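Local coordinates for glutathione S-transferase 2 (Heligmosomoides polygyrus, PDB 1TW9), which probably catalyses the conjugation of glutathione to electrophilic substrates, as a sigma-family glutathione transferase whose thioredoxin-like N-terminal domain packs on a helical C-terminal one, at residues R12-L24 against I153-D166. Residues are numbered along the deposited sequence; the frame is centred on the assembly and turned at random.
Unlike the reference sequence in segment 12-24: Val21 (reference Ile).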
loop_
_atom_site.group_PDB
_atom_site.type_symbol
_atom_site.label_atom_id
_atom_site.label_comp_id
_atom_site.label_asym_id
_atom_site.label_seq_id
_atom_site.Cartn_x
_atom_site.Cartn_y
_atom_site.Cartn_z
ATOM N N ARG A 12 19.335 4.175 2.754
ATOM C CA ARG A 12 18.550 3.348 1.834
ATOM C C ARG A 12 17.109 3.447 2.322
ATOM O O ARG A 12 16.313 4.167 1.747
ATOM C CB ARG A 12 19.046 1.875 1.791
ATOM C CG ARG A 12 20.476 1.748 1.294
ATOM C CD ARG A 12 20.949 0.323 1.229
ATOM N NE ARG A 12 20.850 -0.340 2.543
ATOM C CZ ARG A 12 21.719 -0.155 3.512
ATOM N NH1 ARG A 12 22.781 0.578 3.281
ATOM N NH2 ARG A 12 21.604 -0.776 4.678
ATOM N N GLY A 13 16.777 2.709 3.373
ATOM C CA GLY A 13 15.517 2.868 4.071
ATOM C C GLY A 13 14.329 2.833 3.167
ATOM O O GLY A 13 14.267 2.031 2.244
ATOM N N ALA A 14 13.397 3.741 3.422
ATOM C CA ALA A 14 12.176 3.885 2.662
ATOM C C ALA A 14 12.309 4.533 1.319
ATOM O O ALA A 14 11.361 4.520 0.553
ATOM C CB ALA A 14 11.136 4.646 3.512
ATOM N N GLY A 15 13.475 5.126 1.028
ATOM C CA GLY A 15 13.719 5.813 -0.241
ATOM C C GLY A 15 14.294 4.899 -1.328
ATOM O O GLY A 15 14.170 5.159 -2.501
ATOM N N GLU A 16 14.863 3.762 -0.928
ATOM C CA GLU A 16 15.707 2.986 -1.812
ATOM C C GLU A 16 14.948 2.336 -2.969
ATOM O O GLU A 16 15.479 2.261 -4.047
ATOM C CB GLU A 16 16.458 1.944 -1.044
ATOM C CG GLU A 16 17.542 1.192 -1.804
ATOM C CD GLU A 16 18.684 2.024 -2.313
ATOM O OE1 GLU A 16 18.828 3.203 -1.937
ATOM O OE2 GLU A 16 19.491 1.463 -3.086
ATOM N N CYS A 17 13.742 1.842 -2.736
ATOM C CA CYS A 17 13.029 1.151 -3.844
ATOM C C CYS A 17 12.801 2.156 -4.959
ATOM O O CYS A 17 13.159 1.914 -6.129
ATOM C CB CYS A 17 11.801 0.469 -3.261
ATOM S SG CYS A 17 10.894 -0.443 -4.517
ATOM N N ALA A 18 12.373 3.358 -4.591
ATOM C CA ALA A 18 12.238 4.411 -5.595
ATOM C C ALA A 18 13.548 4.632 -6.394
ATOM O O ALA A 18 13.541 4.772 -7.655
ATOM C CB ALA A 18 11.690 5.628 -4.977
ATOM N N ARG A 19 14.676 4.762 -5.676
ATOM C CA ARG A 19 15.982 4.967 -6.293
ATOM C C ARG A 19 16.303 3.858 -7.214
ATOM O O ARG A 19 16.870 4.046 -8.300
ATOM C CB ARG A 19 17.069 5.116 -5.221
ATOM C CG ARG A 19 16.876 6.305 -4.299
ATOM C CD ARG A 19 18.171 6.495 -3.503
ATOM N NE ARG A 19 18.035 7.501 -2.428
ATOM C CZ ARG A 19 17.928 7.195 -1.145
ATOM N NH1 ARG A 19 17.924 5.922 -0.747
ATOM N NH2 ARG A 19 17.886 8.171 -0.267
ATOM N N GLN A 20 15.933 2.634 -6.822
ATOM C CA GLN A 20 16.201 1.514 -7.694
ATOM C C GLN A 20 15.265 1.440 -8.951
ATOM O O GLN A 20 15.685 0.975 -9.994
ATOM C CB GLN A 20 16.244 0.244 -6.936
ATOM C CG GLN A 20 17.382 0.208 -5.956
ATOM C CD GLN A 20 17.585 -1.083 -5.289
ATOM O OE1 GLN A 20 16.987 -2.090 -5.711
ATOM N NE2 GLN A 20 18.405 -1.096 -4.256
ATOM N N VAL A 21 14.029 1.926 -8.835
ATOM C CA VAL A 21 13.159 2.055 -10.006
ATOM C C VAL A 21 13.789 3.032 -10.994
ATOM O O VAL A 21 13.867 2.788 -12.167
ATOM C CB VAL A 21 11.745 2.449 -9.610
ATOM C CG1 VAL A 21 10.920 2.749 -10.829
ATOM C CG2 VAL A 21 11.099 1.236 -8.822
ATOM N N PHE A 22 14.217 4.157 -10.466
ATOM C CA PHE A 22 14.884 5.141 -11.307
ATOM C C PHE A 22 16.086 4.528 -12.013
ATOM O O PHE A 22 16.316 4.732 -13.204
ATOM C CB PHE A 22 15.369 6.340 -10.463
ATOM C CG PHE A 22 14.261 7.413 -10.166
ATOM C CD1 PHE A 22 13.452 7.916 -11.187
ATOM C CD2 PHE A 22 14.011 7.824 -8.867
ATOM C CE1 PHE A 22 12.502 8.866 -10.904
ATOM C CE2 PHE A 22 13.073 8.793 -8.610
ATOM C CZ PHE A 22 12.312 9.305 -9.617
ATOM N N ALA A 23 16.898 3.782 -11.251
ATOM C CA ALA A 23 18.108 3.161 -11.788
ATOM C C ALA A 23 17.702 2.222 -12.895
ATOM O O ALA A 23 18.310 2.239 -13.982
ATOM C CB ALA A 23 18.900 2.409 -10.704
ATOM N N LEU A 24 16.724 1.354 -12.618
ATOM C CA LEU A 24 16.253 0.366 -13.581
ATOM C C LEU A 24 15.765 0.991 -14.882
ATOM O O LEU A 24 15.881 0.398 -15.956
ATOM C CB LEU A 24 15.067 -0.392 -12.988
ATOM C CG LEU A 24 15.086 -1.873 -12.845
ATOM C CD1 LEU A 24 13.660 -2.332 -12.764
ATOM C CD2 LEU A 24 16.019 -2.680 -13.779
ATOM N N ILE A 153 10.744 -8.072 -14.600
ATOM C CA ILE A 153 11.076 -7.524 -13.307
ATOM C C ILE A 153 10.052 -6.489 -12.935
ATOM O O ILE A 153 9.552 -5.712 -13.817
ATOM C CB ILE A 153 12.494 -6.916 -13.378
ATOM C CG1 ILE A 153 13.018 -6.496 -12.002
ATOM C CG2 ILE A 153 12.561 -5.741 -14.307
ATOM C CD1 ILE A 153 14.531 -6.229 -11.885
ATOM N N SER A 154 9.719 -6.428 -11.640
ATOM C CA SER A 154 8.781 -5.403 -11.167
ATOM C C SER A 154 9.371 -4.753 -9.921
ATOM O O SER A 154 10.312 -5.297 -9.296
ATOM C CB SER A 154 7.428 -5.956 -10.828
ATOM O OG SER A 154 7.499 -6.856 -9.734
ATOM N N TRP A 155 8.700 -3.708 -9.478
ATOM C CA TRP A 155 9.219 -2.958 -8.268
ATOM C C TRP A 155 9.178 -3.815 -7.012
ATOM O O TRP A 155 10.042 -3.622 -6.098
ATOM C CB TRP A 155 8.450 -1.676 -8.055
ATOM C CG TRP A 155 6.988 -1.803 -7.778
ATOM C CD1 TRP A 155 5.958 -1.970 -8.687
ATOM C CD2 TRP A 155 6.357 -1.611 -6.502
ATOM N NE1 TRP A 155 4.736 -1.928 -8.028
ATOM C CE2 TRP A 155 4.961 -1.761 -6.685
ATOM C CE3 TRP A 155 6.840 -1.463 -5.208
ATOM C CZ2 TRP A 155 4.045 -1.682 -5.629
ATOM C CZ3 TRP A 155 5.918 -1.354 -4.179
ATOM C CH2 TRP A 155 4.555 -1.456 -4.394
ATOM N N VAL A 156 8.276 -4.768 -6.933
ATOM C CA VAL A 156 8.250 -5.655 -5.710
ATOM C C VAL A 156 9.442 -6.623 -5.756
ATOM O O VAL A 156 9.993 -6.973 -4.716
ATOM C CB VAL A 156 6.933 -6.410 -5.441
ATOM C CG1 VAL A 156 6.719 -7.588 -6.454
ATOM C CG2 VAL A 156 6.907 -6.885 -3.999
ATOM N N ASP A 157 9.898 -7.059 -6.930
ATOM C CA ASP A 157 11.167 -7.805 -7.005
ATOM C C ASP A 157 12.329 -6.988 -6.386
ATOM O O ASP A 157 13.128 -7.511 -5.605
ATOM C CB ASP A 157 11.547 -8.116 -8.428
ATOM C CG ASP A 157 10.661 -9.102 -9.073
ATOM O OD1 ASP A 157 10.434 -10.241 -8.524
ATOM O OD2 ASP A 157 10.179 -8.781 -10.226
ATOM N N LEU A 158 12.422 -5.721 -6.754
ATOM C CA LEU A 158 13.387 -4.787 -6.189
ATOM C C LEU A 158 13.267 -4.636 -4.687
ATOM O O LEU A 158 14.307 -4.632 -3.985
ATOM C CB LEU A 158 13.370 -3.358 -6.835
ATOM C CG LEU A 158 13.543 -3.268 -8.316
ATOM C CD1 LEU A 158 13.275 -1.913 -8.798
ATOM C CD2 LEU A 158 14.858 -3.749 -8.693
ATOM N N LEU A 159 12.055 -4.492 -4.172
ATOM C CA LEU A 159 11.842 -4.260 -2.760
ATOM C C LEU A 159 12.263 -5.534 -1.963
ATOM O O LEU A 159 12.960 -5.425 -0.947
ATOM C CB LEU A 159 10.366 -3.970 -2.605
ATOM C CG LEU A 159 9.834 -3.660 -1.240
ATOM C CD1 LEU A 159 10.452 -2.362 -0.745
ATOM C CD2 LEU A 159 8.355 -3.567 -1.249
ATOM N N VAL A 160 11.803 -6.683 -2.430
ATOM C CA VAL A 160 12.118 -7.959 -1.761
ATOM C C VAL A 160 13.601 -8.261 -1.788
ATOM O O VAL A 160 14.186 -8.534 -0.689
ATOM C CB VAL A 160 11.238 -9.104 -2.259
ATOM C CG1 VAL A 160 11.672 -10.466 -1.616
ATOM C CG2 VAL A 160 9.746 -8.819 -1.841
ATOM N N ALA A 161 14.237 -8.144 -2.967
ATOM C CA ALA A 161 15.628 -8.529 -3.149
ATOM C C ALA A 161 16.499 -7.629 -2.272
ATOM O O ALA A 161 17.450 -8.069 -1.663
ATOM C CB ALA A 161 16.063 -8.409 -4.609
ATOM N N GLU A 162 16.156 -6.353 -2.181
ATOM C CA GLU A 162 16.981 -5.461 -1.368
ATOM C C GLU A 162 16.905 -5.778 0.105
ATOM O O GLU A 162 17.907 -5.794 0.813
ATOM C CB GLU A 162 16.570 -3.991 -1.636
ATOM C CG GLU A 162 17.281 -2.961 -0.759
ATOM C CD GLU A 162 18.773 -2.733 -1.107
ATOM O OE1 GLU A 162 19.497 -2.254 -0.201
ATOM O OE2 GLU A 162 19.281 -3.077 -2.230
ATOM N N HIS A 163 15.709 -6.142 0.582
ATOM C CA HIS A 163 15.526 -6.501 1.952
ATOM C C HIS A 163 16.304 -7.776 2.254
ATOM O O HIS A 163 17.012 -7.853 3.242
ATOM C CB HIS A 163 14.042 -6.703 2.278
ATOM C CG HIS A 163 13.810 -7.104 3.706
ATOM N ND1 HIS A 163 14.098 -6.273 4.780
ATOM C CD2 HIS A 163 13.441 -8.293 4.242
ATOM C CE1 HIS A 163 13.864 -6.926 5.899
ATOM N NE2 HIS A 163 13.464 -8.151 5.605
ATOM N N VAL A 164 16.182 -8.752 1.395
ATOM C CA VAL A 164 16.840 -10.039 1.567
ATOM C C VAL A 164 18.371 -9.881 1.585
ATOM O O VAL A 164 19.037 -10.506 2.409
ATOM C CB VAL A 164 16.299 -11.055 0.493
ATOM C CG1 VAL A 164 17.115 -12.357 0.517
ATOM C CG2 VAL A 164 14.830 -11.324 0.752
ATOM N N ALA A 165 18.907 -9.020 0.723
ATOM C CA ALA A 165 20.334 -8.724 0.686
ATOM C C ALA A 165 20.799 -8.106 1.970
ATOM O O ALA A 165 21.804 -8.506 2.579
ATOM C CB ALA A 165 20.667 -7.788 -0.504
ATOM N N ASP A 166 20.033 -7.126 2.416
ATOM C CA ASP A 166 20.313 -6.435 3.638
ATOM C C ASP A 166 20.276 -7.359 4.841
ATOM O O ASP A 166 21.232 -7.376 5.638
ATOM C CB ASP A 166 19.271 -5.376 3.847
ATOM C CG ASP A 166 19.487 -4.580 5.119
ATOM O OD1 ASP A 166 20.629 -4.414 5.593
ATOM O OD2 ASP A 166 18.514 -4.080 5.715
HETATM O O HOH W 1 18.386 -1.698 2.181
HETATM O O HOH W 2 14.487 -1.681 -3.344
#
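Part of the interface between the two domains of the glutathione transferase fold is formed by helix 16-24 of the thioredoxin-like domain packing on helix 155-166 of the helical domain, the axes 9.4 Å apart at closest approach and 124° between their directions. Leu158 and Val21 meet in the apolar half of the contact, where Leu158 CD1 lies 3.8 Å from Val21 CG2. Leu24 and Ile153 extend the patch tip to tip, CD1 to CG2. Cys17 contributes its sulfur: with SG anti to the backbone N (chi1 -178°), it comes within 3.7 Å of Trp155 O and also meets the edge of the Trp155 ring, near its plane.

Toward the other end the contact turns polar. The extended Gln20 chain crosses Glu162 at about a right angle, and its NE2 donates one N-H to Glu162 OE2 (3.0 Å, 155°), in the amide plane but from above the carboxylate, and the other to Glu16 OE2 at 3.0 Å. Cut back to an alanine, Gln20 would be likely to leave the carboxylates of Glu16 and Glu162, whose OE2 atoms are 4.6 Å apart and presumably both negative, without the amide that joins them. Arg201 also bridges both acids, and Trp197 bonds Glu16. Arg12 bends at chi3 and forms a long salt bridge from NE to Glu162 OE1 (3.6 Å), supplemented by a water that accepts from NE and donates to OE1; Arg12 NH1 donates to Thr204 O. Arg12 NH2 makes a second long salt bridge, 3.9 Å to Asp166 OD1, whose stronger partner is Arg170. Thus leucine and valine contacts give way to a charge network in which the neutral amide and arginines probably offset the acids' mutual repulsion.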